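Local coordinates for uncharacterized LolA superfamily protein NE2245 (Nitrosomonas europaea ATCC 19718, PDB 3BUU), which is of unknown function but belongs to the LolA superfamily and may, like LolA, bind lipoproteins or other lipophilic ligands in the cell envelope, at residues Glu18-Gln23 against Ser174-Phe179; Tyr44-Leu49 against Arg96-Val101; Asn55-Ile60 against Lys222-Arg227; Asp180-Leu183 against Pro188-Ile191. One frame throughout, in Å; residues are numbered along the deposited sequence. Where two conformers were deposited one is given.

Interaction 1 of 4, residues Glu18-Gln23 against Ser174-Phe179; sequences EIRFPQ and SRYENF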
loop_
_atom_site.group_PDB
_atom_site.type_symbol
_atom_site.label_atom_id
_atom_site.label_comp_id
_atom_site.label_asym_id
_atom_site.label_seq_id
_atom_site.Cartn_x
_atom_site.Cartn_y
_atom_site.Cartn_z
ATOM N N GLU A 18 -6.057 2.439 -11.135
ATOM C CA GLU A 18 -5.291 3.152 -12.142
ATOM C C GLU A 18 -5.110 4.635 -11.822
ATOM O O GLU A 18 -4.177 5.240 -12.334
ATOM C CB GLU A 18 -5.863 2.913 -13.515
ATOM C CG GLU A 18 -7.014 3.708 -13.841
ATOM C CD GLU A 18 -7.604 3.337 -15.204
ATOM O OE1 GLU A 18 -7.096 2.401 -15.860
ATOM O OE2 GLU A 18 -8.569 3.978 -15.618
ATOM N N ILE A 19 -5.960 5.190 -10.957
ATOM C CA ILE A 19 -5.739 6.523 -10.435
ATOM C C ILE A 19 -4.635 6.513 -9.368
ATOM O O ILE A 19 -3.802 7.417 -9.341
ATOM C CB ILE A 19 -7.054 7.118 -9.959
ATOM C CG1 ILE A 19 -7.893 7.479 -11.185
ATOM C CG2 ILE A 19 -6.826 8.289 -9.009
ATOM C CD1 ILE A 19 -9.348 7.728 -10.854
ATOM N N ARG A 20 -4.666 5.530 -8.483
ATOM C CA ARG A 20 -3.667 5.461 -7.443
ATOM C C ARG A 20 -2.260 5.336 -8.041
ATOM O O ARG A 20 -1.355 6.083 -7.640
ATOM C CB ARG A 20 -4.000 4.279 -6.558
ATOM C CG ARG A 20 -2.956 3.907 -5.471
ATOM C CD ARG A 20 -2.912 4.840 -4.269
ATOM N NE ARG A 20 -2.150 4.133 -3.225
ATOM C CZ ARG A 20 -0.966 4.485 -2.686
ATOM N NH1 ARG A 20 -0.298 5.606 -3.076
ATOM N NH2 ARG A 20 -0.445 3.673 -1.761
ATOM N N PHE A 21 -2.071 4.384 -8.943
ATOM C CA PHE A 21 -0.720 4.137 -9.481
ATOM C C PHE A 21 -0.791 3.801 -10.956
ATOM O O PHE A 21 -1.751 3.222 -11.439
ATOM C CB PHE A 21 -0.041 2.927 -8.822
ATOM C CG PHE A 21 0.456 3.130 -7.428
ATOM C CD1 PHE A 21 1.227 4.233 -7.082
ATOM C CD2 PHE A 21 0.248 2.159 -6.471
ATOM C CE1 PHE A 21 1.779 4.358 -5.792
ATOM C CE2 PHE A 21 0.799 2.296 -5.190
ATOM C CZ PHE A 21 1.558 3.396 -4.867
ATOM N N PRO A 22 0.296 4.126 -11.688
ATOM C CA PRO A 22 0.409 3.637 -13.035
ATOM C C PRO A 22 0.285 2.129 -13.072
ATOM O O PRO A 22 0.793 1.442 -12.162
ATOM C CB PRO A 22 1.810 4.035 -13.434
ATOM C CG PRO A 22 2.240 5.040 -12.508
ATOM C CD PRO A 22 1.488 4.880 -11.253
ATOM N N GLN A 23 -0.371 1.605 -14.108
ATOM C CA GLN A 23 -0.484 0.158 -14.300
ATOM C C GLN A 23 0.691 -0.267 -15.158
ATOM O O GLN A 23 0.549 -0.636 -16.330
ATOM C CB GLN A 23 -1.845 -0.211 -14.907
ATOM C CG GLN A 23 -2.993 0.295 -13.994
ATOM C CD GLN A 23 -2.981 -0.356 -12.631
ATOM O OE1 GLN A 23 -3.174 -1.574 -12.546
ATOM N NE2 GLN A 23 -2.664 0.403 -11.581
ATOM N N SER A 174 -8.055 4.458 6.200
ATOM C CA SER A 174 -7.171 5.290 5.430
ATOM C C SER A 174 -7.969 6.363 4.701
ATOM O O SER A 174 -9.159 6.196 4.429
ATOM C CB SER A 174 -6.352 4.487 4.439
ATOM O OG SER A 174 -7.220 3.956 3.471
ATOM N N ARG A 175 -7.288 7.449 4.395
ATOM C CA ARG A 175 -7.806 8.525 3.554
ATOM C C ARG A 175 -6.754 8.864 2.502
ATOM O O ARG A 175 -5.565 8.877 2.785
ATOM C CB ARG A 175 -8.015 9.801 4.407
ATOM C CG ARG A 175 -8.962 9.681 5.522
ATOM C CD ARG A 175 -9.197 11.064 6.137
ATOM N NE ARG A 175 -8.037 11.894 6.519
ATOM C CZ ARG A 175 -7.396 11.813 7.687
ATOM N NH1 ARG A 175 -7.717 10.876 8.576
ATOM N NH2 ARG A 175 -6.407 12.651 7.959
ATOM N N TYR A 176 -7.238 9.162 1.298
ATOM C CA TYR A 176 -6.389 9.507 0.163
ATOM C C TYR A 176 -6.457 11.024 -0.028
ATOM O O TYR A 176 -7.544 11.553 -0.201
ATOM C CB TYR A 176 -6.930 8.810 -1.074
ATOM C CG TYR A 176 -6.845 7.315 -1.055
ATOM C CD1 TYR A 176 -5.772 6.664 -1.663
ATOM C CD2 TYR A 176 -7.829 6.550 -0.430
ATOM C CE1 TYR A 176 -5.689 5.306 -1.694
ATOM C CE2 TYR A 176 -7.731 5.189 -0.440
ATOM C CZ TYR A 176 -6.670 4.545 -1.067
ATOM O OH TYR A 176 -6.590 3.162 -1.066
ATOM N N GLU A 177 -5.308 11.676 -0.115
ATOM C CA GLU A 177 -5.268 13.121 -0.150
ATOM C C GLU A 177 -4.165 13.634 -1.092
ATOM O O GLU A 177 -3.328 12.872 -1.588
ATOM C CB GLU A 177 -5.094 13.698 1.267
ATOM C CG GLU A 177 -6.296 13.378 2.154
ATOM C CD GLU A 177 -6.413 14.119 3.437
ATOM O OE1 GLU A 177 -5.523 14.929 3.721
ATOM O OE2 GLU A 177 -7.391 13.845 4.185
ATOM N N ASN A 178 -4.166 14.958 -1.277
ATOM C CA ASN A 178 -3.069 15.658 -1.970
ATOM C C ASN A 178 -2.881 15.155 -3.408
ATOM O O ASN A 178 -1.829 14.667 -3.783
ATOM C CB ASN A 178 -1.757 15.628 -1.171
ATOM C CG ASN A 178 -1.841 16.397 0.118
ATOM O OD1 ASN A 178 -2.855 17.010 0.431
ATOM N ND2 ASN A 178 -0.759 16.392 0.866
ATOM N N PHE A 179 -3.955 15.234 -4.167
ATOM C CA PHE A 179 -3.947 14.772 -5.554
ATOM C C PHE A 179 -3.143 15.710 -6.447
ATOM O O PHE A 179 -3.282 16.929 -6.362
ATOM C CB PHE A 179 -5.363 14.586 -6.088
ATOM C CG PHE A 179 -6.066 13.369 -5.515
ATOM C CD1 PHE A 179 -6.224 12.239 -6.297
ATOM C CD2 PHE A 179 -6.573 13.356 -4.214
ATOM C CE1 PHE A 179 -6.855 11.133 -5.832
ATOM C CE2 PHE A 179 -7.225 12.194 -3.714
ATOM C CZ PHE A 179 -7.360 11.088 -4.550
HETATM O O HOH W 1 -4.360 2.101 -2.242
#
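The ring of Tyr176 is met at its edge, near its plane, by Arg20 CD, 3.8 Å from Tyr176 CE1, and the same edge-on approach recurs where Ile19 CG2 reaches Phe179 CE1 at 4.3 Å. The Arg20 guanidinium carries Phe21 CZ over one face, 3.3 Å above its plane and offset toward the rim. At its edge, in plane, lies a water, which accepts from Arg20 NE at 3.2 Å and is hydrogen-bonded to Tyr176 OH at 2.7 Å, lying in the plane of that ring as well. Guanidinium and phenol planes stand 68° apart, far from a stack, and the shared water links their polar ends. Arg20 gets there because its chain bends about the CB-CG bond (chi2 75°), bringing CD and NE close to the tyrosine. Arginine suits this place: its aliphatic part packs on an aromatic edge while its nitrogens serve polar partners, NH2 bonding to OH of Tyr207, with which Arg20 also makes a cation-pi contact. Ile19, buried, gives a branched apolar surface to Phe179. The contact lays the C-terminal end of helix 9-20 over strand 170-182, where Tyr176 and Ile19 both also touch Pro158 of strand 158-164, and Arg20 rests on Ile191 of strand 185-195.

Interaction 2 of 4, residues Tyr44-Leu49 against Arg96-Val101; sequences YRYQVL and RLTGQV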
loop_
_atom_site.group_PDB
_atom_site.type_symbol
_atom_site.label_atom_id
_atom_site.label_comp_id
_atom_site.label_asym_id
_atom_site.label_seq_id
_atom_site.Cartn_x
_atom_site.Cartn_y
_atom_site.Cartn_z
ATOM N N TYR A 44 10.397 7.296 8.740
ATOM C CA TYR A 44 10.881 6.210 7.921
ATOM C C TYR A 44 10.811 6.644 6.469
ATOM O O TYR A 44 9.871 7.355 6.064
ATOM C CB TYR A 44 10.011 4.958 8.127
ATOM C CG TYR A 44 10.331 4.160 9.382
ATOM C CD1 TYR A 44 10.885 2.911 9.269
ATOM C CD2 TYR A 44 10.165 4.684 10.678
ATOM C CE1 TYR A 44 11.216 2.147 10.384
ATOM C CE2 TYR A 44 10.496 3.940 11.806
ATOM C CZ TYR A 44 11.031 2.673 11.643
ATOM O OH TYR A 44 11.397 1.935 12.754
ATOM N N ARG A 45 11.792 6.242 5.677
ATOM C CA ARG A 45 11.737 6.504 4.241
ATOM C C ARG A 45 12.134 5.266 3.483
ATOM O O ARG A 45 13.005 4.501 3.958
ATOM C CB ARG A 45 12.682 7.653 3.865
ATOM C CG ARG A 45 12.343 9.018 4.419
ATOM C CD ARG A 45 13.191 10.057 3.683
ATOM N NE ARG A 45 13.195 11.351 4.347
ATOM C CZ ARG A 45 12.388 12.350 4.010
ATOM N NH1 ARG A 45 11.495 12.183 3.042
ATOM N NH2 ARG A 45 12.449 13.511 4.650
ATOM N N TYR A 46 11.500 5.086 2.322
ATOM C CA TYR A 46 11.693 3.908 1.498
ATOM C C TYR A 46 11.797 4.295 0.049
ATOM O O TYR A 46 11.180 5.256 -0.394
ATOM C CB TYR A 46 10.479 2.966 1.600
ATOM C CG TYR A 46 10.198 2.510 3.015
ATOM C CD1 TYR A 46 10.724 1.340 3.509
ATOM C CD2 TYR A 46 9.389 3.275 3.870
ATOM C CE1 TYR A 46 10.471 0.936 4.807
ATOM C CE2 TYR A 46 9.126 2.852 5.164
ATOM C CZ TYR A 46 9.666 1.705 5.615
ATOM O OH TYR A 46 9.415 1.300 6.904
ATOM N N GLN A 47 12.531 3.500 -0.717
ATOM C CA GLN A 47 12.452 3.539 -2.158
ATOM C C GLN A 47 11.760 2.261 -2.589
ATOM O O GLN A 47 12.145 1.171 -2.155
ATOM C CB GLN A 47 13.841 3.590 -2.801
ATOM C CG GLN A 47 13.696 3.607 -4.351
ATOM C CD GLN A 47 14.959 3.299 -5.121
ATOM O OE1 GLN A 47 15.292 2.133 -5.337
ATOM N NE2 GLN A 47 15.631 4.333 -5.593
ATOM N N VAL A 48 10.764 2.388 -3.463
ATOM C CA VAL A 48 9.966 1.254 -3.922
ATOM C C VAL A 48 10.149 1.074 -5.423
ATOM O O VAL A 48 9.998 2.042 -6.181
ATOM C CB VAL A 48 8.485 1.484 -3.602
ATOM C CG1 VAL A 48 7.672 0.295 -4.077
ATOM C CG2 VAL A 48 8.320 1.669 -2.099
ATOM N N LEU A 49 10.464 -0.162 -5.830
ATOM C CA LEU A 49 10.483 -0.564 -7.250
ATOM C C LEU A 49 9.254 -1.472 -7.374
ATOM O O LEU A 49 9.234 -2.562 -6.829
ATOM C CB LEU A 49 11.763 -1.332 -7.538
ATOM C CG LEU A 49 13.049 -0.544 -7.302
ATOM C CD1 LEU A 49 14.267 -1.428 -7.616
ATOM C CD2 LEU A 49 13.076 0.730 -8.117
ATOM N N ARG A 96 3.361 -6.115 9.987
ATOM C CA ARG A 96 3.552 -4.680 10.163
ATOM C C ARG A 96 4.872 -4.241 9.598
ATOM O O ARG A 96 5.934 -4.850 9.854
ATOM C CB ARG A 96 3.456 -4.323 11.638
ATOM C CG ARG A 96 2.190 -4.899 12.283
ATOM C CD ARG A 96 1.979 -4.519 13.743
ATOM N NE ARG A 96 1.486 -3.172 13.877
ATOM C CZ ARG A 96 0.192 -2.846 13.813
ATOM N NH1 ARG A 96 -0.766 -3.764 13.626
ATOM N NH2 ARG A 96 -0.139 -1.599 13.947
ATOM N N LEU A 97 4.842 -3.164 8.810
ATOM C CA LEU A 97 6.029 -2.482 8.333
ATOM C C LEU A 97 6.472 -1.494 9.412
ATOM O O LEU A 97 7.495 -1.702 10.070
ATOM C CB LEU A 97 5.736 -1.810 6.978
ATOM C CG LEU A 97 6.925 -1.079 6.375
ATOM C CD1 LEU A 97 7.949 -2.042 5.794
ATOM C CD2 LEU A 97 6.420 -0.121 5.360
ATOM N N THR A 98 5.711 -0.428 9.586
ATOM C CA THR A 98 5.964 0.569 10.611
ATOM C C THR A 98 4.631 1.253 10.910
ATOM O O THR A 98 3.802 1.405 9.997
ATOM C CB THR A 98 7.051 1.563 10.167
ATOM O OG1 THR A 98 7.300 2.445 11.232
ATOM C CG2 THR A 98 6.635 2.363 8.969
ATOM N N GLY A 99 4.416 1.659 12.154
ATOM C CA GLY A 99 3.211 2.386 12.467
ATOM C C GLY A 99 1.971 1.624 12.043
ATOM O O GLY A 99 1.853 0.444 12.350
ATOM N N GLN A 100 1.076 2.316 11.359
ATOM C CA GLN A 100 -0.173 1.747 10.905
ATOM C C GLN A 100 -0.086 1.182 9.497
ATOM O O GLN A 100 -1.113 0.968 8.870
ATOM C CB GLN A 100 -1.269 2.821 10.984
ATOM C CG GLN A 100 -1.569 3.208 12.397
ATOM C CD GLN A 100 -2.100 2.025 13.166
ATOM O OE1 GLN A 100 -3.107 1.457 12.797
ATOM N NE2 GLN A 100 -1.441 1.667 14.279
ATOM N N VAL A 101 1.140 0.938 9.006
ATOM C CA VAL A 101 1.374 0.495 7.638
ATOM C C VAL A 101 1.758 -0.963 7.632
ATOM O O VAL A 101 2.691 -1.364 8.349
ATOM C CB VAL A 101 2.455 1.362 6.992
ATOM C CG1 VAL A 101 2.604 1.005 5.512
ATOM C CG2 VAL A 101 2.108 2.864 7.143
#
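Leu97 and Thr98 form a classic beta bulge opposite Val101, Thr98 and Val101 being also the ends of a type II' turn, and this bent backbone offers both bulge side chains to Tyr44 and Tyr46 of strand 39-51. The turn puts Gly99 at positive phi (55°), a conformation that glycine adopts easily. The setting is consistent with the LolA-like fold, in which a strongly curved antiparallel sheet is covered on its concave side by helices and loops. Thr98 sits over one face of Tyr44: OG1 lies 3.5 Å above the ring plane, over its centre, and CB makes a CH-pi contact 4.1 Å from the ring centroid, 8° off the normal. With OG1 anti to the backbone N (chi1 -177°), the hydroxyl is delivered to the aromatic face and CG2 is left to meet Tyr46. Replacing Tyr44 by an alanine would probably strip the aromatic face from Thr98 CB and OG1 and leave the threonine side chain without its partner on that side. Tyr46 and Leu97 come from opposite directions, and both leucine methyls lie on one side of the ring near its phenol end. CD1 is near Tyr46 CE1 at 4.0 Å, and CD2 meets CZ of the same ring at 3.7 Å. A long, flat tyrosine suits the site because it reaches from the strand to the bulge, while Leu97 also packs on Ile106 of helix 103-107. The Tyr46 hydroxyl oxygen touches two carbons, Leu97 CG at 3.5 Å and Thr98 CG2 at 3.6 Å.

Interaction 3 of 4, residues Asn55-Ile60 against Lys222-Arg227; sequences NSIVMI and KDYLKR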
loop_
_atom_site.group_PDB
_atom_site.type_symbol
_atom_site.label_atom_id
_atom_site.label_comp_id
_atom_site.label_asym_id
_atom_site.label_seq_id
_atom_site.Cartn_x
_atom_site.Cartn_y
_atom_site.Cartn_z
ATOM N N ASN A 55 5.806 -8.483 -8.544
ATOM C CA ASN A 55 7.145 -8.301 -7.982
ATOM C C ASN A 55 7.292 -6.904 -7.467
ATOM O O ASN A 55 6.773 -5.964 -8.041
ATOM C CB ASN A 55 8.252 -8.503 -9.046
ATOM C CG ASN A 55 8.427 -9.914 -9.431
ATOM O OD1 ASN A 55 8.076 -10.277 -10.526
ATOM N ND2 ASN A 55 8.948 -10.730 -8.535
ATOM N N SER A 56 8.085 -6.743 -6.395
ATOM C CA SER A 56 8.487 -5.433 -5.983
ATOM C C SER A 56 9.712 -5.571 -5.094
ATOM O O SER A 56 10.021 -6.660 -4.571
ATOM C CB SER A 56 7.385 -4.692 -5.262
ATOM O OG SER A 56 7.074 -5.332 -4.053
ATOM N N ILE A 57 10.406 -4.452 -4.938
ATOM C CA ILE A 57 11.477 -4.315 -3.954
ATOM C C ILE A 57 11.211 -3.057 -3.162
ATOM O O ILE A 57 10.931 -1.994 -3.739
ATOM C CB ILE A 57 12.849 -4.212 -4.643
ATOM C CG1 ILE A 57 13.215 -5.552 -5.275
ATOM C CG2 ILE A 57 13.934 -3.763 -3.660
ATOM C CD1 ILE A 57 14.324 -5.502 -6.309
ATOM N N VAL A 58 11.310 -3.171 -1.841
ATOM C CA VAL A 58 11.140 -2.039 -0.946
ATOM C C VAL A 58 12.429 -1.905 -0.154
ATOM O O VAL A 58 12.794 -2.802 0.603
ATOM C CB VAL A 58 9.960 -2.249 0.001
ATOM C CG1 VAL A 58 9.834 -1.071 0.977
ATOM C CG2 VAL A 58 8.644 -2.407 -0.812
HETATM N N MSE A 59 13.095 -0.774 -0.325
HETATM C CA MSE A 59 14.418 -0.568 0.329
HETATM C C MSE A 59 14.319 0.570 1.327
HETATM O O MSE A 59 13.919 1.641 0.966
HETATM C CB MSE A 59 15.437 -0.204 -0.732
HETATM C CG MSE A 59 15.854 -1.394 -1.609
HETATM SE SE MSE A 59 16.967 -1.061 -3.121
HETATM C CE MSE A 59 16.756 0.844 -3.282
ATOM N N ILE A 60 14.657 0.306 2.588
ATOM C CA ILE A 60 14.607 1.333 3.638
ATOM C C ILE A 60 15.818 2.221 3.560
ATOM O O ILE A 60 16.951 1.739 3.460
ATOM C CB ILE A 60 14.462 0.776 5.041
ATOM C CG1 ILE A 60 14.247 1.913 6.058
ATOM C CG2 ILE A 60 15.601 -0.059 5.393
ATOM C CD1 ILE A 60 13.498 1.503 7.246
ATOM N N LYS A 222 17.397 -12.679 -4.623
ATOM C CA LYS A 222 18.225 -12.487 -3.450
ATOM C C LYS A 222 19.614 -11.973 -3.780
ATOM O O LYS A 222 20.135 -11.126 -3.084
ATOM C CB LYS A 222 18.308 -13.792 -2.662
ATOM C CG LYS A 222 16.961 -14.328 -2.214
ATOM C CD LYS A 222 17.169 -15.631 -1.445
ATOM C CE LYS A 222 15.846 -16.288 -1.086
ATOM N NZ LYS A 222 16.066 -17.514 -0.264
ATOM N N ASP A 223 20.157 -12.389 -4.922
ATOM C CA ASP A 223 21.487 -11.937 -5.314
ATOM C C ASP A 223 21.533 -10.448 -5.620
ATOM O O ASP A 223 22.505 -9.774 -5.281
ATOM C CB ASP A 223 21.996 -12.731 -6.506
ATOM C CG ASP A 223 22.384 -14.124 -6.131
ATOM O OD1 ASP A 223 22.863 -14.339 -4.990
ATOM O OD2 ASP A 223 22.187 -15.015 -6.977
ATOM N N TYR A 224 20.459 -9.915 -6.229
ATOM C CA TYR A 224 20.437 -8.519 -6.545
ATOM C C TYR A 224 20.503 -7.667 -5.257
ATOM O O TYR A 224 20.990 -6.550 -5.256
ATOM C CB TYR A 224 19.198 -8.248 -7.383
ATOM C CG TYR A 224 18.998 -6.831 -7.798
ATOM C CD1 TYR A 224 19.701 -6.289 -8.880
ATOM C CD2 TYR A 224 18.121 -6.011 -7.121
ATOM C CE1 TYR A 224 19.496 -4.965 -9.264
ATOM C CE2 TYR A 224 17.904 -4.683 -7.497
ATOM C CZ TYR A 224 18.594 -4.175 -8.580
ATOM O OH TYR A 224 18.358 -2.883 -8.973
ATOM N N LEU A 225 19.964 -8.210 -4.158
ATOM C CA LEU A 225 19.865 -7.453 -2.899
ATOM C C LEU A 225 21.010 -7.713 -1.908
ATOM O O LEU A 225 20.937 -7.309 -0.754
ATOM C CB LEU A 225 18.489 -7.683 -2.268
ATOM C CG LEU A 225 17.351 -7.065 -3.077
ATOM C CD1 LEU A 225 16.021 -7.479 -2.469
ATOM C CD2 LEU A 225 17.480 -5.558 -3.042
ATOM N N LYS A 226 22.071 -8.388 -2.344
ATOM C CA LYS A 226 23.222 -8.671 -1.471
ATOM C C LYS A 226 24.104 -7.438 -1.467
ATOM O O LYS A 226 24.860 -7.208 -2.398
ATOM C CB LYS A 226 23.968 -9.915 -1.921
ATOM C CG LYS A 226 24.973 -10.324 -0.861
ATOM C CD LYS A 226 25.453 -11.751 -1.007
ATOM C CE LYS A 226 26.431 -12.105 0.094
ATOM N NZ LYS A 226 25.781 -12.764 1.217
ATOM N N ARG A 227 23.918 -6.590 -0.466
ATOM C CA ARG A 227 24.582 -5.272 -0.441
ATOM C C ARG A 227 25.124 -4.963 0.925
ATOM O O ARG A 227 24.701 -5.574 1.916
ATOM C CB ARG A 227 23.624 -4.167 -0.844
ATOM C CG ARG A 227 23.116 -4.359 -2.229
ATOM C CD ARG A 227 22.099 -3.396 -2.568
ATOM N NE ARG A 227 21.468 -3.814 -3.806
ATOM C CZ ARG A 227 20.911 -2.980 -4.664
ATOM N NH1 ARG A 227 20.921 -1.661 -4.430
ATOM N NH2 ARG A 227 20.362 -3.465 -5.754
#
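Ile57, Leu225 and Met59 have the most surface buried here. Ile57 uses both its branches: CG2 slides past Leu225 CD2 at 4.0 Å, the two chains running in opposite directions, while CD1 reaches Tyr224 CE2 at 3.9 Å. The split follows from its first torsion (chi1 -70°), which sets CG2 anti to the backbone N and leads CG1 out beside that N. A beta-branched residue fits an extended strand and presents two methyl groups to two partners; Leu225, buried, answers with a branched apolar end that also packs on Leu72 and Phe81. Residues 222-227, in the C-terminal tail after strand 202-212, thus lie over strand 55-62 of this LolA-like fold, on the face opposite to that from which the Val58 side chain projects. Met59, present as selenomethionine, has an unbranched chain that runs out far enough for SE to come within 4.2 Å of Arg227 NH1. That guanidinium is fixed within its own segment: Arg227 NE (3.1 Å) and NH2 (3.2 Å) both donate to Tyr224 O, a side-on grip on one oxygen. The NE bond lies in the carbonyl plane, the NH2 donor 36° above it, and NH2 also stands over one face of the Tyr224 ring, offset toward its rim.

Interaction 4 of 4, residues Asp180-Leu183 against Pro188-Ile191; sequences DNIL and PTRI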
loop_
_atom_site.group_PDB
_atom_site.type_symbol
_atom_site.label_atom_id
_atom_site.label_comp_id
_atom_site.label_asym_id
_atom_site.label_seq_id
_atom_site.Cartn_x
_atom_site.Cartn_y
_atom_site.Cartn_z
ATOM N N ASP A 180 -2.327 15.126 -7.324
ATOM C CA ASP A 180 -1.444 15.891 -8.209
ATOM C C ASP A 180 -1.365 15.191 -9.561
ATOM O O ASP A 180 -1.459 13.979 -9.639
ATOM C CB ASP A 180 -0.068 15.935 -7.541
ATOM C CG ASP A 180 0.888 16.881 -8.217
ATOM O OD1 ASP A 180 0.440 17.915 -8.738
ATOM O OD2 ASP A 180 2.099 16.590 -8.221
ATOM N N ASN A 181 -1.167 15.973 -10.631
ATOM C CA ASN A 181 -1.112 15.426 -11.993
ATOM C C ASN A 181 0.245 14.724 -12.206
ATOM O O ASN A 181 1.300 15.372 -12.280
ATOM C CB ASN A 181 -1.340 16.533 -13.045
ATOM C CG ASN A 181 -1.184 16.009 -14.455
ATOM O OD1 ASN A 181 -1.579 14.869 -14.739
ATOM N ND2 ASN A 181 -0.619 16.801 -15.340
ATOM N N ILE A 182 0.222 13.389 -12.262
ATOM C CA ILE A 182 1.413 12.569 -12.339
ATOM C C ILE A 182 1.117 11.463 -13.338
ATOM O O ILE A 182 0.201 10.667 -13.108
ATOM C CB ILE A 182 1.757 11.990 -10.954
ATOM C CG1 ILE A 182 2.112 13.081 -9.931
ATOM C CG2 ILE A 182 2.866 10.948 -11.070
ATOM C CD1 ILE A 182 2.077 12.595 -8.500
ATOM N N LEU A 183 1.885 11.376 -14.425
ATOM C CA LEU A 183 1.830 10.205 -15.288
ATOM C C LEU A 183 0.430 9.851 -15.732
ATOM O O LEU A 183 0.020 8.691 -15.716
ATOM C CB LEU A 183 2.531 9.014 -14.612
ATOM C CG LEU A 183 4.021 9.246 -14.330
ATOM C CD1 LEU A 183 4.552 8.118 -13.428
ATOM C CD2 LEU A 183 4.846 9.335 -15.597
ATOM N N PRO A 188 -3.283 10.475 -5.805
ATOM C CA PRO A 188 -3.082 10.894 -4.417
ATOM C C PRO A 188 -1.602 10.776 -4.052
ATOM O O PRO A 188 -0.980 9.784 -4.376
ATOM C CB PRO A 188 -3.920 9.890 -3.640
ATOM C CG PRO A 188 -3.936 8.628 -4.501
ATOM C CD PRO A 188 -3.956 9.161 -5.941
ATOM N N THR A 189 -1.058 11.796 -3.430
ATOM C CA THR A 189 0.312 11.727 -2.999
ATOM C C THR A 189 0.465 11.622 -1.496
ATOM O O THR A 189 1.582 11.477 -1.002
ATOM C CB THR A 189 1.141 12.903 -3.513
ATOM O OG1 THR A 189 0.717 14.103 -2.872
ATOM C CG2 THR A 189 1.025 13.044 -5.026
ATOM N N ARG A 190 -0.657 11.638 -0.767
ATOM C CA ARG A 190 -0.651 11.410 0.651
ATOM C C ARG A 190 -1.706 10.382 1.000
ATOM O O ARG A 190 -2.851 10.456 0.517
ATOM C CB ARG A 190 -0.918 12.714 1.384
ATOM C CG ARG A 190 -1.055 12.510 2.880
ATOM C CD ARG A 190 -1.100 13.841 3.589
ATOM N NE ARG A 190 0.260 14.335 3.712
ATOM C CZ ARG A 190 0.653 15.235 4.602
ATOM N NH1 ARG A 190 -0.236 15.842 5.382
ATOM N NH2 ARG A 190 1.936 15.534 4.693
ATOM N N ILE A 191 -1.337 9.427 1.838
ATOM C CA ILE A 191 -2.348 8.577 2.432
ATOM C C ILE A 191 -2.162 8.659 3.923
ATOM O O ILE A 191 -1.048 8.633 4.429
ATOM C CB ILE A 191 -2.273 7.101 1.962
ATOM C CG1 ILE A 191 -2.555 6.950 0.466
ATOM C CG2 ILE A 191 -3.279 6.253 2.753
ATOM C CD1 ILE A 191 -2.175 5.569 -0.088
#
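Thr189 rests its CG2 methyl against two side chains of the neighbouring segment, reaching Ile182 CD1 at 3.7 Å and Asp180 CB at 4.0 Å. Ile182 and Thr189 meet obliquely, the end of the isoleucine chain against the lone methyl of the threonine. The methyl is available because the first torsion of Thr189 (chi1 69°) turns CG2 anti to its own carbonyl carbon, with OG1 between the backbone N and that carbon. That hydroxyl is occupied apart from this contact, hydrogen-bonded to Asn178 O, so one side chain divides its work: a polar arm holds the backbone of the facing strand, and an apolar arm packs against the residues that follow. Threonine, with a hydroxyl and a methyl on one carbon, suits this double role. Ile182 gives the methyl an apolar partner and also lies against Met210 of strand 202-212. At the exposed margin Asp180 takes part through its CB, but the residue has two conformers, so this contact is doubtful in detail. Pro188 turns the other way, toward Tyr176, Phe179 and helix 9-20, while Arg190 makes a salt bridge with Asp206 on strand 202-212. Backbone bonds tie Asp180 to Arg187 and Asn178 to Thr189, and Thr189 and Arg190 both face Glu177. The arrangement is that of a classic beta bulge near the turn of an antiparallel beta hairpin, here formed by strands 170-182 and 185-195.

How the interactions relate
The four contacts fall into two pairs along the antiparallel strands of the LolA-like fold. Interactions 1 and 4, with centres about 6 Å apart, share strand 170-182 and meet directly, Glu177 N lying 2.8 Å from Arg190 O across to strand 185-195. Interactions 2 and 3, centres about 14 Å apart, use the adjoining strands 39-51 and 55-62, linked by Leu49 N to Ile57 O at 2.8 Å. Between the pairs the centres are about 17 to 25 Å apart, without touching. Along the chain, interaction 2 is nested within the loop closed by interaction 1, interaction 3 crosses both, and interaction 4 opens after 1 and 2 have closed, inside the loop of interaction 3. N-terminal helix, central bulge and C-terminal tail are thereby each brought against these strands.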